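Local coordinates for protein RNA-dependent RNA polymerase (Dera Ghazi Khan orthonairovirus, PDB 6DX2) that carries, in this N-terminal piece of the viral L protein, an OTU-type cysteine protease domain of the deubiquitinase kind, the whole protein probably acting as an RNA-directed RNA polymerase, at residues K62-S67 against S109-I114. Sequence-based numbering, arbitrary orientation.
Sequences KNTIAS and SKALNI
Between segments 62-67 and 109-114, both close approaches are made by the methyl CG2 of Thr64, meeting Leu112 and Ala111 together: Thr64 CG2 lies 3.8 Å from Leu112 CD2 and 4.0 Å from Ala111 CB. Both distances are van der Waals separations between methyl carbons, so the contact is apolar, and its 114 Å² of buried surface, summed over both sides, marks it as small. Thr64 and Ala111 both direct CB at the opposing segment, whereas Leu112 starts off to one side and swings its CD2 branch back; its side chain runs at about a right angle to that of Thr64. The chi1 of Thr64 (-67°) explains the choice of branch: CG2 stands opposite the backbone N and reaches across, while OG1 sits beside that N and makes a weak hydrogen bond to Ser60 O one turn earlier. The threonine hydroxyl is thus used within its own helix. Ser67 behaves likewise, its OG donating to Thr64 O over 3.0 Å, with a C=O...OG angle of 130° and OG tilted 17° from the carbonyl plane. Nearby, Ile65 packs on Glu104, Ile107 and Leu108 of helix 102-112, and Phe68 touches Lys110 and Ala111, extending the interface along both helices. From helix 102-112 the chain runs on to strand 116-121. The contact therefore joins two helices of the OTU-like cysteine protease fold, helix 58-71 of the helical region and helix 102-112, which leads into the central beta-sheet.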
loop_
_atom_site.group_PDB
_atom_site.type_symbol
_atom_site.label_atom_id
_atom_site.label_comp_id
_atom_site.label_asym_id
_atom_site.label_seq_id
_atom_site.Cartn_x
_atom_site.Cartn_y
_atom_site.Cartn_z
ATOM N N LYS A 62 -4.745 -3.998 10.684
ATOM C CA LYS A 62 -5.439 -2.791 11.129
ATOM C C LYS A 62 -5.042 -2.406 12.539
ATOM O O LYS A 62 -4.953 -1.217 12.855
ATOM C CB LYS A 62 -6.965 -2.983 11.086
ATOM C CG LYS A 62 -7.499 -2.957 9.641
ATOM C CD LYS A 62 -9.021 -3.030 9.687
ATOM C CE LYS A 62 -9.587 -2.169 8.613
ATOM N NZ LYS A 62 -11.042 -2.061 8.727
ATOM N N ASN A 63 -4.911 -3.397 13.441
ATOM C CA ASN A 63 -4.578 -3.064 14.822
ATOM C C ASN A 63 -3.179 -2.477 14.919
ATOM O O ASN A 63 -2.935 -1.567 15.723
ATOM C CB ASN A 63 -4.714 -4.301 15.715
ATOM C CG ASN A 63 -6.171 -4.716 15.894
ATOM O OD1 ASN A 63 -7.062 -3.886 15.785
ATOM N ND2 ASN A 63 -6.412 -5.991 16.176
ATOM N N THR A 64 -2.263 -2.985 14.087
ATOM C CA THR A 64 -0.915 -2.446 14.019
ATOM C C THR A 64 -0.936 -1.006 13.530
ATOM O O THR A 64 -0.291 -0.132 14.126
ATOM C CB THR A 64 -0.065 -3.336 13.112
ATOM O OG1 THR A 64 0.094 -4.606 13.756
ATOM C CG2 THR A 64 1.283 -2.704 12.934
ATOM N N ILE A 65 -1.743 -0.733 12.503
ATOM C CA ILE A 65 -1.886 0.638 12.013
ATOM C C ILE A 65 -2.448 1.531 13.112
ATOM O O ILE A 65 -2.020 2.679 13.308
ATOM C CB ILE A 65 -2.798 0.656 10.781
ATOM C CG1 ILE A 65 -2.108 -0.042 9.623
ATOM C CG2 ILE A 65 -3.196 2.113 10.402
ATOM C CD1 ILE A 65 -3.109 -0.272 8.472
ATOM N N ALA A 66 -3.430 1.018 13.840
ATOM C CA ALA A 66 -4.054 1.823 14.857
ATOM C C ALA A 66 -3.050 2.155 15.959
ATOM O O ALA A 66 -3.054 3.263 16.481
ATOM C CB ALA A 66 -5.278 1.095 15.412
ATOM N N SER A 67 -2.177 1.200 16.311
ATOM C CA SER A 67 -1.206 1.458 17.368
ATOM C C SER A 67 -0.226 2.530 16.927
ATOM O O SER A 67 0.133 3.421 17.726
ATOM C CB SER A 67 -0.456 0.173 17.756
ATOM O OG SER A 67 0.682 -0.051 16.921
ATOM N N SER A 109 3.893 1.256 6.272
ATOM C CA SER A 109 5.323 1.242 5.951
ATOM C C SER A 109 6.161 1.660 7.152
ATOM O O SER A 109 7.190 1.017 7.467
ATOM C CB SER A 109 5.583 2.158 4.773
ATOM O OG SER A 109 5.465 3.521 5.088
ATOM N N LYS A 110 5.726 2.711 7.861
ATOM C CA LYS A 110 6.437 3.084 9.072
ATOM C C LYS A 110 6.202 2.066 10.196
ATOM O O LYS A 110 7.131 1.731 10.936
ATOM C CB LYS A 110 6.004 4.485 9.520
ATOM C CG LYS A 110 6.279 5.578 8.472
ATOM C CD LYS A 110 5.541 6.892 8.716
ATOM C CE LYS A 110 5.866 7.895 7.562
ATOM N NZ LYS A 110 5.585 9.322 7.951
ATOM N N ALA A 111 4.973 1.560 10.343
ATOM C CA ALA A 111 4.696 0.758 11.530
ATOM C C ALA A 111 5.441 -0.568 11.503
ATOM O O ALA A 111 5.774 -1.120 12.562
ATOM C CB ALA A 111 3.189 0.542 11.663
ATOM N N LEU A 112 5.658 -1.131 10.301
ATOM C CA LEU A 112 6.300 -2.422 10.172
ATOM C C LEU A 112 7.694 -2.333 9.584
ATOM O O LEU A 112 8.343 -3.381 9.431
ATOM C CB LEU A 112 5.413 -3.351 9.287
ATOM C CG LEU A 112 4.109 -3.753 9.941
ATOM C CD1 LEU A 112 3.386 -4.728 8.979
ATOM C CD2 LEU A 112 4.318 -4.409 11.312
ATOM N N ASN A 113 8.193 -1.129 9.290
ATOM C CA ASN A 113 9.536 -0.998 8.700
ATOM C C ASN A 113 9.614 -1.805 7.419
ATOM O O ASN A 113 10.516 -2.630 7.192
ATOM C CB ASN A 113 10.629 -1.416 9.684
ATOM C CG ASN A 113 10.864 -0.352 10.691
ATOM O OD1 ASN A 113 10.222 -0.328 11.753
ATOM N ND2 ASN A 113 11.722 0.594 10.333
ATOM N N ILE A 114 8.617 -1.588 6.585
ATOM C CA ILE A 114 8.574 -2.211 5.287
ATOM C C ILE A 114 8.304 -1.099 4.283
ATOM O O ILE A 114 7.989 0.042 4.627
ATOM C CB ILE A 114 7.508 -3.333 5.185
ATOM C CG1 ILE A 114 6.138 -2.759 5.468
ATOM C CG2 ILE A 114 7.835 -4.485 6.168
ATOM C CD1 ILE A 114 4.929 -3.768 5.490
#